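Local coordinates for protein UDP-glucose 4-epimerase (Brucella ovis, PDB 4WOK) that probably interconverts UDP-glucose and UDP-galactose by inverting the sugar at C4, using a bound NAD as its redox cofactor, at residues N13-G18 against A66-T71; V78-F83 against Q108-A113. The protein carries 2 engineered substitutions. All coordinates share one frame; numbering follows the deposited sequence.

In the fold
Both contacts lie in the buried core of the NAD-binding Rossmann domain and press a helix onto the parallel sheet. Contact 1 sets helix 65-75 against strand 13-17; contact 2 sets helix 96-116 against the neighbouring strand 79-82, and Val17 O and Phe83 N, 2.8 Å apart, probably share a hydrogen bond between the strands. The helices also pack on each other, with Leu68 CD2 3.7 Å from Leu110 CA. Contact 1 is made by methyl groups alone, one of them from a threonine, and its Leu15 lies mid-strand, whereas contact 2 adds a histidine ring, His82, at the C-terminal end of its strand. Each strand runs into a residue of the NAD pocket, Gly18 or Phe83.

Contact 1 (N13-G18 against A66-T71). With NAD (nicotinamide-adenine-dinucleotide), chain B.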
loop_
_atom_site.group_PDB
_atom_site.type_symbol
_atom_site.label_atom_id
_atom_site.label_comp_id
_atom_site.label_asym_id
_atom_site.label_seq_id
_atom_site.Cartn_x
_atom_site.Cartn_y
_atom_site.Cartn_z
ATOM N N ASN A 13 -13.307 -17.927 -4.287
ATOM C CA ASN A 13 -12.164 -17.710 -3.373
ATOM C C ASN A 13 -11.161 -16.735 -3.982
ATOM O O ASN A 13 -10.790 -16.867 -5.153
ATOM C CB ASN A 13 -11.456 -19.027 -3.040
ATOM C CG ASN A 13 -12.309 -19.962 -2.211
ATOM O OD1 ASN A 13 -13.083 -19.527 -1.352
ATOM N ND2 ASN A 13 -12.168 -21.263 -2.460
ATOM N N VAL A 14 -10.722 -15.764 -3.189
ATOM C CA VAL A 14 -9.670 -14.858 -3.604
ATOM C C VAL A 14 -8.575 -14.949 -2.559
ATOM O O VAL A 14 -8.826 -14.773 -1.373
ATOM C CB VAL A 14 -10.187 -13.411 -3.759
ATOM C CG1 VAL A 14 -9.034 -12.435 -3.995
ATOM C CG2 VAL A 14 -11.179 -13.350 -4.931
ATOM N N LEU A 15 -7.371 -15.307 -2.991
ATOM C CA LEU A 15 -6.270 -15.480 -2.060
ATOM C C LEU A 15 -5.619 -14.120 -1.785
ATOM O O LEU A 15 -5.095 -13.468 -2.687
ATOM C CB LEU A 15 -5.238 -16.467 -2.608
ATOM C CG LEU A 15 -4.101 -16.805 -1.642
ATOM C CD1 LEU A 15 -4.657 -17.658 -0.498
ATOM C CD2 LEU A 15 -2.995 -17.542 -2.398
ATOM N N VAL A 16 -5.678 -13.692 -0.536
ATOM C CA VAL A 16 -5.118 -12.403 -0.155
ATOM C C VAL A 16 -3.843 -12.652 0.627
ATOM O O VAL A 16 -3.857 -12.923 1.831
ATOM C CB VAL A 16 -6.108 -11.572 0.667
ATOM C CG1 VAL A 16 -5.556 -10.172 0.888
ATOM C CG2 VAL A 16 -7.473 -11.501 -0.057
ATOM N N VAL A 17 -2.736 -12.583 -0.093
ATOM C CA VAL A 17 -1.433 -12.834 0.466
ATOM C C VAL A 17 -0.958 -11.562 1.183
ATOM O O VAL A 17 -0.924 -10.500 0.585
ATOM C CB VAL A 17 -0.470 -13.259 -0.651
ATOM C CG1 VAL A 17 0.866 -13.578 -0.077
ATOM C CG2 VAL A 17 -1.025 -14.500 -1.373
ATOM N N GLY A 18 -0.613 -11.666 2.462
ATOM C CA GLY A 18 -0.376 -10.470 3.265
ATOM C C GLY A 18 -1.689 -9.893 3.786
ATOM O O GLY A 18 -1.753 -8.740 4.226
ATOM N N ALA A 66 5.921 -25.098 -1.005
ATOM C CA ALA A 66 5.002 -26.247 -0.910
ATOM C C ALA A 66 3.690 -25.836 -0.248
ATOM O O ALA A 66 2.604 -26.187 -0.706
ATOM C CB ALA A 66 5.642 -27.404 -0.136
ATOM N N ARG A 67 3.783 -25.085 0.839
ATOM C CA ARG A 67 2.588 -24.698 1.561
ATOM C C ARG A 67 1.735 -23.747 0.736
ATOM O O ARG A 67 0.513 -23.799 0.789
ATOM C CB ARG A 67 2.952 -24.045 2.892
ATOM C CG ARG A 67 1.752 -23.797 3.808
ATOM C CD ARG A 67 2.262 -23.503 5.203
ATOM N NE ARG A 67 1.181 -23.284 6.150
ATOM C CZ ARG A 67 0.492 -24.255 6.738
ATOM N NH1 ARG A 67 0.768 -25.530 6.469
ATOM N NH2 ARG A 67 -0.475 -23.945 7.587
ATOM N N LEU A 68 2.385 -22.862 -0.011
ATOM C CA LEU A 68 1.650 -21.923 -0.853
ATOM C C LEU A 68 0.943 -22.655 -2.007
ATOM O O LEU A 68 -0.230 -22.398 -2.309
ATOM C CB LEU A 68 2.607 -20.858 -1.380
ATOM C CG LEU A 68 2.044 -19.617 -2.062
ATOM C CD1 LEU A 68 0.956 -18.939 -1.215
ATOM C CD2 LEU A 68 3.210 -18.677 -2.314
ATOM N N VAL A 69 1.650 -23.581 -2.645
ATOM C CA VAL A 69 1.032 -24.405 -3.690
ATOM C C VAL A 69 -0.142 -25.220 -3.143
ATOM O O VAL A 69 -1.218 -25.297 -3.763
ATOM C CB VAL A 69 2.077 -25.342 -4.327
ATOM C CG1 VAL A 69 1.412 -26.422 -5.169
ATOM C CG2 VAL A 69 3.063 -24.534 -5.175
ATOM N N GLU A 70 0.057 -25.824 -1.978
ATOM C CA GLU A 70 -0.989 -26.610 -1.325
ATOM C C GLU A 70 -2.237 -25.761 -1.145
ATOM O O GLU A 70 -3.365 -26.203 -1.388
ATOM C CB GLU A 70 -0.493 -27.109 0.026
ATOM C CG GLU A 70 -1.453 -27.999 0.801
ATOM C CD GLU A 70 -0.874 -28.361 2.163
ATOM O OE1 GLU A 70 0.024 -29.228 2.227
ATOM O OE2 GLU A 70 -1.292 -27.751 3.172
ATOM N N THR A 71 -2.010 -24.524 -0.721
ATOM C CA THR A 71 -3.103 -23.601 -0.463
ATOM C C THR A 71 -3.835 -23.245 -1.736
ATOM O O THR A 71 -5.068 -23.245 -1.774
ATOM C CB THR A 71 -2.586 -22.323 0.203
ATOM O OG1 THR A 71 -1.990 -22.667 1.454
ATOM C CG2 THR A 71 -3.736 -21.346 0.448
HETATM P PA NAD B . 1.653 -4.502 6.501
HETATM O O1A NAD B . 3.030 -4.923 6.977
HETATM O O2A NAD B . 0.533 -4.101 7.415
HETATM O O5B NAD B . 1.036 -5.909 5.700
HETATM C C5B NAD B . 2.083 -6.741 5.250
HETATM C C4B NAD B . 1.537 -8.181 5.436
HETATM O O4B NAD B . 2.374 -9.123 4.752
HETATM C C3B NAD B . 1.652 -8.423 6.945
HETATM O O3B NAD B . 0.436 -8.978 7.377
HETATM C C2B NAD B . 2.822 -9.435 7.034
HETATM O O2B NAD B . 2.652 -10.288 8.096
HETATM C C1B NAD B . 2.659 -10.198 5.669
HETATM N N9A NAD B . 3.939 -10.748 5.181
HETATM C C8A NAD B . 5.186 -10.100 5.035
HETATM N N7A NAD B . 6.125 -10.905 4.527
HETATM C C5A NAD B . 5.463 -12.125 4.340
HETATM C C6A NAD B . 5.909 -13.371 3.847
HETATM N N6A NAD B . 7.217 -13.536 3.455
HETATM N N1A NAD B . 5.042 -14.407 3.760
HETATM C C2A NAD B . 3.751 -14.196 4.173
HETATM N N3A NAD B . 3.186 -13.060 4.677
HETATM C C4A NAD B . 4.097 -12.040 4.733
HETATM O O3 NAD B . 2.097 -3.486 5.337
HETATM P PN NAD B . 0.915 -2.758 4.509
HETATM O O1N NAD B . -0.481 -3.310 4.576
HETATM O O2N NAD B . 1.282 -1.317 4.573
HETATM O O5D NAD B . 1.336 -2.864 2.836
HETATM C C5D NAD B . 1.363 -4.126 2.384
HETATM C C4D NAD B . 1.626 -4.014 0.882
HETATM O O4D NAD B . 1.330 -2.625 0.444
HETATM C C3D NAD B . 3.130 -4.223 0.610
HETATM O O3D NAD B . 3.205 -4.808 -0.650
HETATM C C2D NAD B . 3.632 -2.775 0.571
HETATM O O2D NAD B . 4.751 -2.577 -0.198
HETATM C C1D NAD B . 2.456 -2.177 -0.237
HETATM N N1N NAD B . 2.529 -0.633 -0.129
HETATM C C2N NAD B . 2.169 -0.058 1.087
HETATM C C3N NAD B . 2.228 1.355 1.204
HETATM C C7N NAD B . 1.845 1.990 2.514
HETATM O O7N NAD B . 1.854 3.218 2.637
HETATM N N7N NAD B . 1.484 1.170 3.565
HETATM C C4N NAD B . 2.653 2.116 0.112
HETATM C C5N NAD B . 3.009 1.506 -1.090
HETATM C C6N NAD B . 2.947 0.110 -1.205
#
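Leu15, pointing out of strand 13-17, meets Thr71 and Leu68 on helix 65-75. All the contact across the interface is apolar. Leu15 CD1 lies 3.9 Å from Thr71 CG2, the two side chains crossing at about a right angle, while the other branch, Leu15 CD2, lies more loosely, 4.4 Å from Leu68 CD1. The fork of a leucine suits this place because each methyl can turn to a different helix residue.

The polar atom of the threonine is dealt with inside the helix. With chi1 at -61°, Thr71 turns OG1 back along the helix while CG2 stays anti to the backbone N and meets the strand. Thr71 OG1 gives a hydrogen bond of 2.8 Å to Arg67 O, at a C=O...O angle of 151°. Thr71 N donates to the same carbonyl from the opposite face, so that two bonds grip Arg67 O.

Contact with the cofactor comes just past the strand. Gly18, whose positive phi (82°) glycine adopts readily, brings its CA to 3.4 Å from O4B of the NAD adenosine ribose; having no side chain, it lets the ribose come this close.

Threonine can therefore sit in an apolar helix-sheet interface: its hydroxyl is satisfied by its own helix, and a methyl is what the strand meets.

Contact 2 (V78-F83 against Q108-A113); sequences VAVIHF and QSLLDA. With NAD (nicotinamide-adenine-dinucleotide), chain B.
This is buried helix-on-sheet packing within a beta-alpha-beta crossover of the Rossmann fold: helix 96-116, part of the connection from strand 79-82 to strand 121-125, lies back against the first of these. One residue, Leu110, carries the helix side; it is modelled in two conformations, of which one is described. Its CG is anti to the backbone N (chi1 173°), which extends the side chain to the strand and divides its methyls between Val80 and His82.

Leu110 CD1 meets Val80 CG1 tip to tip at 4.0 Å. Leu110 CD2 lies over one face of the His82 imidazole, 3.6 Å from the ring centroid and 25° off the ring normal. This is a CH-pi contact shifted toward the rim, with His82 CG nearest CD2 at 3.4 Å. The polar end of that ring turns to the same helix, where His82 NE2 is hydrogen-bonded to Thr107 OG1.

Where the strand ends, Phe83 enters the NAD pocket, its carbonyl O 3.2 Å from C3D of the nicotinamide ribose and its ring edge near C4D.

Histidine thus suits this place in two ways, offering a flat face to a leucine methyl and a nitrogen to a threonine, so in this conformer one helix covers the ring and, through Thr107, probably helps fix its rotation.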
loop_
_atom_site.group_PDB
_atom_site.type_symbol
_atom_site.label_atom_id
_atom_site.label_comp_id
_atom_site.label_asym_id
_atom_site.label_seq_id
_atom_site.Cartn_x
_atom_site.Cartn_y
_atom_site.Cartn_z
ATOM N N VAL A 78 -9.745 -17.553 -7.706
ATOM C CA VAL A 78 -9.961 -16.924 -9.003
ATOM C C VAL A 78 -8.964 -15.791 -9.238
ATOM O O VAL A 78 -8.798 -15.324 -10.364
ATOM C CB VAL A 78 -11.390 -16.368 -9.137
ATOM C CG1 VAL A 78 -12.404 -17.458 -8.851
ATOM C CG2 VAL A 78 -11.580 -15.183 -8.193
ATOM N N ALA A 79 -8.321 -15.335 -8.166
ATOM C CA ALA A 79 -7.294 -14.312 -8.255
ATOM C C ALA A 79 -6.436 -14.349 -7.000
ATOM O O ALA A 79 -6.880 -14.832 -5.950
ATOM C CB ALA A 79 -7.909 -12.922 -8.419
ATOM N N VAL A 80 -5.224 -13.811 -7.116
ATOM C CA VAL A 80 -4.302 -13.675 -5.995
ATOM C C VAL A 80 -3.936 -12.194 -5.861
ATOM O O VAL A 80 -3.541 -11.565 -6.838
ATOM C CB VAL A 80 -3.029 -14.527 -6.198
ATOM C CG1 VAL A 80 -2.022 -14.325 -5.045
ATOM C CG2 VAL A 80 -3.398 -15.996 -6.340
ATOM N N ILE A 81 -4.110 -11.634 -4.666
ATOM C CA ILE A 81 -3.687 -10.265 -4.405
ATOM C C ILE A 81 -2.468 -10.320 -3.479
ATOM O O ILE A 81 -2.526 -10.901 -2.396
ATOM C CB ILE A 81 -4.796 -9.435 -3.776
ATOM C CG1 ILE A 81 -6.112 -9.641 -4.546
ATOM C CG2 ILE A 81 -4.415 -7.962 -3.795
ATOM C CD1 ILE A 81 -7.259 -8.834 -3.979
ATOM N N HIS A 82 -1.379 -9.712 -3.926
ATOM C CA HIS A 82 -0.080 -9.873 -3.284
ATOM C C HIS A 82 0.280 -8.603 -2.517
ATOM O O HIS A 82 0.723 -7.619 -3.108
ATOM C CB HIS A 82 0.974 -10.201 -4.341
ATOM C CG HIS A 82 2.362 -10.359 -3.790
ATOM N ND1 HIS A 82 2.609 -10.549 -2.448
ATOM C CD2 HIS A 82 3.565 -10.383 -4.410
ATOM C CE1 HIS A 82 3.920 -10.669 -2.262
ATOM N NE2 HIS A 82 4.519 -10.561 -3.431
ATOM N N PHE A 83 0.061 -8.628 -1.204
ATOM C CA PHE A 83 0.460 -7.540 -0.300
ATOM C C PHE A 83 1.667 -7.901 0.572
ATOM O O PHE A 83 2.084 -7.108 1.413
ATOM C CB PHE A 83 -0.664 -7.174 0.672
ATOM C CG PHE A 83 -1.903 -6.612 0.028
ATOM C CD1 PHE A 83 -1.932 -5.304 -0.427
ATOM C CD2 PHE A 83 -3.061 -7.379 -0.062
ATOM C CE1 PHE A 83 -3.106 -4.771 -0.998
ATOM C CE2 PHE A 83 -4.221 -6.854 -0.624
ATOM C CZ PHE A 83 -4.237 -5.551 -1.091
ATOM N N GLN A 108 8.982 -14.204 -6.272
ATOM C CA GLN A 108 9.223 -15.260 -7.253
ATOM C C GLN A 108 8.578 -16.562 -6.790
ATOM O O GLN A 108 7.993 -17.298 -7.586
ATOM C CB GLN A 108 10.714 -15.514 -7.516
ATOM C CG GLN A 108 10.839 -16.640 -8.582
ATOM C CD GLN A 108 12.266 -16.967 -8.977
ATOM O OE1 GLN A 108 13.221 -16.412 -8.439
ATOM N NE2 GLN A 108 12.412 -17.880 -9.927
ATOM N N SER A 109 8.667 -16.832 -5.498
ATOM C CA SER A 109 8.054 -18.029 -4.954
ATOM C C SER A 109 6.533 -17.984 -5.198
ATOM O O SER A 109 5.924 -18.976 -5.596
ATOM C CB SER A 109 8.381 -18.149 -3.466
ATOM O OG SER A 109 7.844 -19.332 -2.912
ATOM N N LEU A 110 5.921 -16.828 -4.976
ATOM C CA LEU A 110 4.485 -16.695 -5.202
ATOM C C LEU A 110 4.139 -16.886 -6.670
ATOM O O LEU A 110 3.159 -17.562 -7.003
ATOM C CB LEU A 110 3.980 -15.336 -4.713
ATOM C CG LEU A 110 2.518 -15.039 -5.068
ATOM C CD1 LEU A 110 1.551 -15.890 -4.256
ATOM C CD2 LEU A 110 2.222 -13.559 -4.875
ATOM N N LEU A 111 4.936 -16.300 -7.563
ATOM C CA LEU A 111 4.624 -16.413 -8.986
ATOM C C LEU A 111 4.852 -17.836 -9.470
ATOM O O LEU A 111 4.118 -18.328 -10.334
ATOM C CB LEU A 111 5.453 -15.422 -9.804
ATOM C CG LEU A 111 5.172 -13.938 -9.502
ATOM C CD1 LEU A 111 5.967 -13.110 -10.470
ATOM C CD2 LEU A 111 3.661 -13.592 -9.632
ATOM N N ASP A 112 5.860 -18.516 -8.925
ATOM C CA ASP A 112 6.022 -19.934 -9.289
ATOM C C ASP A 112 4.815 -20.757 -8.818
ATOM O O ASP A 112 4.312 -21.590 -9.551
ATOM C CB ASP A 112 7.318 -20.510 -8.709
ATOM C CG ASP A 112 8.555 -20.051 -9.460
ATOM O OD1 ASP A 112 8.440 -19.680 -10.635
ATOM O OD2 ASP A 112 9.663 -20.066 -8.880
ATOM N N ALA A 113 4.348 -20.514 -7.592
ATOM C CA ALA A 113 3.182 -21.222 -7.076
ATOM C C ALA A 113 1.973 -20.998 -7.985
ATOM O O ALA A 113 1.204 -21.925 -8.262
ATOM C CB ALA A 113 2.867 -20.765 -5.672
HETATM P PA NAD B . 1.653 -4.502 6.501
HETATM O O1A NAD B . 3.030 -4.923 6.977
HETATM O O2A NAD B . 0.533 -4.101 7.415
HETATM O O5B NAD B . 1.036 -5.909 5.700
HETATM C C5B NAD B . 2.083 -6.741 5.250
HETATM C C4B NAD B . 1.537 -8.181 5.436
HETATM O O4B NAD B . 2.374 -9.123 4.752
HETATM C C3B NAD B . 1.652 -8.423 6.945
HETATM O O3B NAD B . 0.436 -8.978 7.377
HETATM C C2B NAD B . 2.822 -9.435 7.034
HETATM O O2B NAD B . 2.652 -10.288 8.096
HETATM C C1B NAD B . 2.659 -10.198 5.669
HETATM N N9A NAD B . 3.939 -10.748 5.181
HETATM C C8A NAD B . 5.186 -10.100 5.035
HETATM N N7A NAD B . 6.125 -10.905 4.527
HETATM C C5A NAD B . 5.463 -12.125 4.340
HETATM C C6A NAD B . 5.909 -13.371 3.847
HETATM N N6A NAD B . 7.217 -13.536 3.455
HETATM N N1A NAD B . 5.042 -14.407 3.760
HETATM C C2A NAD B . 3.751 -14.196 4.173
HETATM N N3A NAD B . 3.186 -13.060 4.677
HETATM C C4A NAD B . 4.097 -12.040 4.733
HETATM O O3 NAD B . 2.097 -3.486 5.337
HETATM P PN NAD B . 0.915 -2.758 4.509
HETATM O O1N NAD B . -0.481 -3.310 4.576
HETATM O O2N NAD B . 1.282 -1.317 4.573
HETATM O O5D NAD B . 1.336 -2.864 2.836
HETATM C C5D NAD B . 1.363 -4.126 2.384
HETATM C C4D NAD B . 1.626 -4.014 0.882
HETATM O O4D NAD B . 1.330 -2.625 0.444
HETATM C C3D NAD B . 3.130 -4.223 0.610
HETATM O O3D NAD B . 3.205 -4.808 -0.650
HETATM C C2D NAD B . 3.632 -2.775 0.571
HETATM O O2D NAD B . 4.751 -2.577 -0.198
HETATM C C1D NAD B . 2.456 -2.177 -0.237
HETATM N N1N NAD B . 2.529 -0.633 -0.129
HETATM C C2N NAD B . 2.169 -0.058 1.087
HETATM C C3N NAD B . 2.228 1.355 1.204
HETATM C C7N NAD B . 1.845 1.990 2.514
HETATM O O7N NAD B . 1.854 3.218 2.637
HETATM N N7N NAD B . 1.484 1.170 3.565
HETATM C C4N NAD B . 2.653 2.116 0.112
HETATM C C5N NAD B . 3.009 1.506 -1.090
HETATM C C6N NAD B . 2.947 0.110 -1.205
#